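Local coordinates for protein CurD (Moorea producens 3L, PDB 5KP7) that probably acts as a hydroxymethylglutaryl-CoA synthase-type transferase of the thiolase-like superfamily and binds 4'-phosphopantetheine, at residues Val35-Leu47 / Gln379-Tyr391. The protein carries 3 engineered substitutions. Residues are numbered along the deposited sequence; the frame is centred on the assembly and turned at random.
Sequences VYGGAAQLELRKL and QLADRYSLSMEEY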
loop_
_atom_site.group_PDB
_atom_site.type_symbol
_atom_site.label_atom_id
_atom_site.label_comp_id
_atom_site.label_asym_id
_atom_site.label_seq_id
_atom_site.Cartn_x
_atom_site.Cartn_y
_atom_site.Cartn_z
ATOM N N VAL A 35 -3.798 13.768 -2.045
ATOM C CA VAL A 35 -4.137 12.605 -1.200
ATOM C C VAL A 35 -5.480 12.853 -0.509
ATOM O O VAL A 35 -5.749 13.990 -0.106
ATOM C CB VAL A 35 -3.059 12.448 -0.100
ATOM C CG1 VAL A 35 -3.467 11.426 0.965
ATOM C CG2 VAL A 35 -1.722 12.109 -0.725
ATOM N N TYR A 36 -6.286 11.808 -0.329
ATOM C CA TYR A 36 -7.401 11.834 0.607
ATOM C C TYR A 36 -7.242 10.651 1.538
ATOM O O TYR A 36 -7.330 9.508 1.088
ATOM C CB TYR A 36 -8.743 11.811 -0.101
ATOM C CG TYR A 36 -9.932 11.784 0.841
ATOM C CD1 TYR A 36 -10.156 12.817 1.755
ATOM C CD2 TYR A 36 -10.827 10.733 0.843
ATOM C CE1 TYR A 36 -11.239 12.797 2.621
ATOM C CE2 TYR A 36 -11.920 10.714 1.709
ATOM C CZ TYR A 36 -12.118 11.750 2.605
ATOM O OH TYR A 36 -13.205 11.788 3.471
ATOM N N GLY A 37 -7.006 10.945 2.817
ATOM C CA GLY A 37 -6.764 9.916 3.830
ATOM C C GLY A 37 -7.948 9.632 4.727
ATOM O O GLY A 37 -7.776 9.165 5.866
ATOM N N GLY A 38 -9.135 9.935 4.222
ATOM C CA GLY A 38 -10.402 9.638 4.889
ATOM C C GLY A 38 -10.856 10.734 5.815
ATOM O O GLY A 38 -10.147 11.733 6.032
ATOM N N ALA A 39 -12.062 10.564 6.346
ATOM C CA ALA A 39 -12.651 11.534 7.265
ATOM C C ALA A 39 -12.534 11.117 8.738
ATOM O O ALA A 39 -12.764 11.930 9.651
ATOM C CB ALA A 39 -14.110 11.746 6.899
ATOM N N ALA A 40 -12.221 9.841 8.960
ATOM C CA ALA A 40 -12.197 9.276 10.288
ATOM C C ALA A 40 -11.111 8.223 10.345
ATOM O O ALA A 40 -10.744 7.627 9.319
ATOM C CB ALA A 40 -13.539 8.652 10.613
ATOM N N GLN A 41 -10.600 7.997 11.548
ATOM C CA GLN A 41 -9.575 6.988 11.756
ATOM C C GLN A 41 -9.755 6.310 13.112
ATOM O O GLN A 41 -10.375 6.868 14.000
ATOM C CB GLN A 41 -8.189 7.624 11.636
ATOM C CG GLN A 41 -7.885 8.772 12.592
ATOM C CD GLN A 41 -7.389 8.349 13.977
ATOM O OE1 GLN A 41 -7.082 7.168 14.211
ATOM N NE2 GLN A 41 -7.301 9.293 14.894
ATOM N N LEU A 42 -9.220 5.097 13.229
ATOM C CA LEU A 42 -9.178 4.337 14.480
ATOM C C LEU A 42 -7.733 4.167 14.909
ATOM O O LEU A 42 -6.895 3.658 14.144
ATOM C CB LEU A 42 -9.756 2.946 14.301
ATOM C CG LEU A 42 -9.768 2.061 15.555
ATOM C CD1 LEU A 42 -10.727 2.638 16.580
ATOM C CD2 LEU A 42 -10.150 0.644 15.163
ATOM N N GLU A 43 -7.478 4.518 16.159
ATOM C CA GLU A 43 -6.158 4.338 16.779
ATOM C C GLU A 43 -6.012 2.876 17.153
ATOM O O GLU A 43 -6.855 2.337 17.838
ATOM C CB GLU A 43 -6.021 5.276 17.981
ATOM C CG GLU A 43 -5.890 6.737 17.535
ATOM C CD GLU A 43 -6.187 7.768 18.609
ATOM O OE1 GLU A 43 -6.033 7.483 19.813
ATOM O OE2 GLU A 43 -6.565 8.908 18.232
ATOM N N LEU A 44 -4.973 2.220 16.651
ATOM C CA LEU A 44 -4.878 0.771 16.818
ATOM C C LEU A 44 -4.663 0.332 18.270
ATOM O O LEU A 44 -5.074 -0.758 18.617
ATOM C CB LEU A 44 -3.849 0.164 15.874
ATOM C CG LEU A 44 -4.311 0.278 14.416
ATOM C CD1 LEU A 44 -3.172 -0.158 13.528
ATOM C CD2 LEU A 44 -5.584 -0.512 14.125
ATOM N N ARG A 45 -4.093 1.197 19.110
ATOM C CA ARG A 45 -4.043 0.955 20.584
ATOM C C ARG A 45 -5.429 0.679 21.173
ATOM O O ARG A 45 -5.578 -0.145 22.069
ATOM C CB ARG A 45 -3.421 2.142 21.320
ATOM C CG ARG A 45 -1.944 2.388 20.986
ATOM C CD ARG A 45 -1.245 3.157 22.088
ATOM N NE ARG A 45 0.212 3.271 21.946
ATOM C CZ ARG A 45 0.977 4.062 22.717
ATOM N NH1 ARG A 45 0.434 4.827 23.658
ATOM N NH2 ARG A 45 2.298 4.110 22.538
ATOM N N LYS A 46 -6.451 1.354 20.664
ATOM C CA LYS A 46 -7.834 1.084 21.085
ATOM C C LYS A 46 -8.314 -0.316 20.689
ATOM O O LYS A 46 -8.991 -0.975 21.483
ATOM C CB LYS A 46 -8.798 2.145 20.545
ATOM C CG LYS A 46 -8.506 3.538 21.059
ATOM C CD LYS A 46 -9.551 4.535 20.604
ATOM C CE LYS A 46 -8.994 5.937 20.708
ATOM N NZ LYS A 46 -10.031 6.945 20.431
ATOM N N LEU A 47 -7.947 -0.765 19.484
ATOM C CA LEU A 47 -8.239 -2.126 19.007
ATOM C C LEU A 47 -7.510 -3.171 19.863
ATOM O O LEU A 47 -8.128 -4.138 20.301
ATOM C CB LEU A 47 -7.872 -2.289 17.516
ATOM C CG LEU A 47 -8.199 -3.606 16.787
ATOM C CD1 LEU A 47 -9.697 -3.773 16.688
ATOM C CD2 LEU A 47 -7.625 -3.668 15.374
ATOM N N GLN A 379 -4.107 17.700 7.072
ATOM C CA GLN A 379 -5.335 16.996 6.674
ATOM C C GLN A 379 -5.512 15.753 7.531
ATOM O O GLN A 379 -6.588 15.517 8.075
ATOM C CB GLN A 379 -5.294 16.583 5.189
ATOM C CG GLN A 379 -6.480 15.724 4.754
ATOM C CD GLN A 379 -6.262 14.879 3.502
ATOM O OE1 GLN A 379 -6.887 13.819 3.373
ATOM N NE2 GLN A 379 -5.354 15.310 2.597
ATOM N N LEU A 380 -4.449 14.972 7.678
ATOM C CA LEU A 380 -4.565 13.726 8.432
ATOM C C LEU A 380 -4.834 13.995 9.903
ATOM O O LEU A 380 -5.651 13.295 10.516
ATOM C CB LEU A 380 -3.320 12.868 8.244
ATOM C CG LEU A 380 -3.059 12.389 6.825
ATOM C CD1 LEU A 380 -1.729 11.662 6.769
ATOM C CD2 LEU A 380 -4.199 11.498 6.319
ATOM N N ALA A 381 -4.210 15.044 10.455
ATOM C CA ALA A 381 -4.425 15.362 11.855
ATOM C C ALA A 381 -5.860 15.813 12.154
ATOM O O ALA A 381 -6.282 15.700 13.304
ATOM C CB ALA A 381 -3.422 16.423 12.341
ATOM N N ASP A 382 -6.586 16.330 11.155
ATOM C CA ASP A 382 -7.929 16.878 11.352
ATOM C C ASP A 382 -9.054 15.833 11.268
ATOM O O ASP A 382 -10.227 16.182 11.481
ATOM C CB ASP A 382 -8.178 18.036 10.357
ATOM C CG ASP A 382 -9.417 18.890 10.710
ATOM O OD1 ASP A 382 -9.661 19.155 11.895
ATOM O OD2 ASP A 382 -10.162 19.257 9.778
ATOM N N ARG A 383 -8.728 14.559 11.015
ATOM C CA ARG A 383 -9.760 13.527 10.927
ATOM C C ARG A 383 -10.378 13.230 12.294
ATOM O O ARG A 383 -9.730 13.410 13.353
ATOM C CB ARG A 383 -9.165 12.228 10.350
ATOM C CG ARG A 383 -8.623 12.413 8.933
ATOM C CD ARG A 383 -7.877 11.190 8.417
ATOM N NE ARG A 383 -6.734 10.923 9.286
ATOM C CZ ARG A 383 -6.034 9.790 9.304
ATOM N NH1 ARG A 383 -6.319 8.815 8.446
ATOM N NH2 ARG A 383 -5.059 9.642 10.210
ATOM N N TYR A 384 -11.606 12.714 12.254
ATOM C CA TYR A 384 -12.318 12.298 13.469
ATOM C C TYR A 384 -11.686 11.048 14.048
ATOM O O TYR A 384 -11.404 10.103 13.329
ATOM C CB TYR A 384 -13.779 12.018 13.134
ATOM C CG TYR A 384 -14.680 11.808 14.327
ATOM C CD1 TYR A 384 -14.895 10.528 14.832
ATOM C CD2 TYR A 384 -15.337 12.873 14.922
ATOM C CE1 TYR A 384 -15.735 10.317 15.911
ATOM C CE2 TYR A 384 -16.181 12.669 16.005
ATOM C CZ TYR A 384 -16.370 11.385 16.492
ATOM O OH TYR A 384 -17.215 11.158 17.581
ATOM N N SER A 385 -11.419 11.064 15.351
ATOM C CA SER A 385 -10.822 9.900 16.010
ATOM C C SER A 385 -11.935 9.033 16.589
ATOM O O SER A 385 -12.552 9.438 17.588
ATOM C CB SER A 385 -9.879 10.345 17.136
ATOM O OG SER A 385 -9.249 9.200 17.684
ATOM N N LEU A 386 -12.174 7.861 15.999
ATOM C CA LEU A 386 -13.271 6.972 16.414
ATOM C C LEU A 386 -13.011 6.292 17.760
ATOM O O LEU A 386 -11.898 5.867 18.027
ATOM C CB LEU A 386 -13.471 5.846 15.410
ATOM C CG LEU A 386 -13.925 6.250 14.003
ATOM C CD1 LEU A 386 -13.739 5.088 13.053
ATOM C CD2 LEU A 386 -15.376 6.707 14.013
ATOM N N SER A 387 -14.057 6.171 18.572
ATOM C CA SER A 387 -14.019 5.259 19.715
ATOM C C SER A 387 -14.218 3.847 19.187
ATOM O O SER A 387 -14.673 3.620 18.044
ATOM C CB SER A 387 -15.114 5.583 20.721
ATOM O OG SER A 387 -16.392 5.317 20.181
ATOM N N MET A 388 -13.900 2.876 20.028
ATOM C CA MET A 388 -14.108 1.485 19.630
ATOM C C MET A 388 -15.616 1.177 19.461
ATOM O O MET A 388 -16.005 0.387 18.585
ATOM C CB MET A 388 -13.428 0.566 20.656
ATOM C CG MET A 388 -13.068 -0.789 20.127
ATOM S SD MET A 388 -12.006 -0.847 18.675
ATOM C CE MET A 388 -12.482 -2.469 18.104
ATOM N N GLU A 389 -16.452 1.825 20.266
ATOM C CA GLU A 389 -17.904 1.725 20.144
ATOM C C GLU A 389 -18.412 2.243 18.787
ATOM O O GLU A 389 -19.244 1.601 18.139
ATOM C CB GLU A 389 -18.582 2.498 21.276
ATOM C CG GLU A 389 -20.099 2.425 21.281
ATOM C CD GLU A 389 -20.722 3.021 22.537
ATOM O OE1 GLU A 389 -20.228 2.738 23.656
ATOM O OE2 GLU A 389 -21.725 3.766 22.410
ATOM N N GLU A 390 -17.916 3.406 18.381
ATOM C CA GLU A 390 -18.263 3.974 17.074
ATOM C C GLU A 390 -17.788 3.075 15.941
ATOM O O GLU A 390 -18.536 2.827 14.997
ATOM C CB GLU A 390 -17.702 5.381 16.929
ATOM C CG GLU A 390 -18.448 6.425 17.739
ATOM C CD GLU A 390 -17.689 7.724 17.912
ATOM O OE1 GLU A 390 -16.441 7.691 18.005
ATOM O OE2 GLU A 390 -18.333 8.797 17.936
ATOM N N TYR A 391 -16.553 2.578 16.043
ATOM C CA TYR A 391 -15.982 1.694 15.027
ATOM C C TYR A 391 -16.831 0.437 14.844
ATOM O O TYR A 391 -17.157 0.055 13.725
ATOM C CB TYR A 391 -14.527 1.334 15.367
ATOM C CG TYR A 391 -13.894 0.260 14.502
ATOM C CD1 TYR A 391 -13.489 0.526 13.190
ATOM C CD2 TYR A 391 -13.680 -1.024 14.988
ATOM C CE1 TYR A 391 -12.893 -0.454 12.411
ATOM C CE2 TYR A 391 -13.097 -2.014 14.209
ATOM C CZ TYR A 391 -12.688 -1.727 12.929
ATOM O OH TYR A 391 -12.115 -2.723 12.162
HETATM O O HOH W 1 -7.492 11.967 14.165
HETATM O O HOH W 2 -9.299 6.338 17.446
HETATM O O HOH W 3 -9.377 9.541 20.484
#
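A bend at chi3 (-61°) turns the guanidinium of Arg383 back beside Gln41, where chi1 58° sets CG between its own backbone N and carbonyl carbon, over the same guanidinium face that CB covers, 3.8 Å above its centre. Leu380 CD2 covers the opposite face. Sandwiched between them, Arg383 ties the loop after strand 29-36 to the end of helix 376-381: NH1 donates to Gly37 O (3.0 Å) in the carbonyl plane, while NE reaches a lone pair of Leu380 O; NH2 donates to Gln317 O of helix 309-318. An alanine here would probably leave Gly37 O and Leu380 O without these donors and open a gap between Leu380 and Gln41. Nearby, the Gln379 amide works like a peptide group, NE2 giving to Val35 O and OE1 taking a nearly straight bond from Gly37 N (2.9 Å, 172°). Strands 40-43 and 384-385 then pair in parallel, Gln41 N and O engaging Tyr384 O and Leu386 N. Beyond them Leu42 CD2 stands over the Tyr391 ring, a CH-pi contact 3.7 Å from the centroid. Ser385 OG gives its proton to Glu43 OE2 (2.8 Å), and two waters link this hydroxyl to Lys46 NZ. Side chains thus satisfy buried main-chain carbonyls at one end, while serine and water bridge charges at the other.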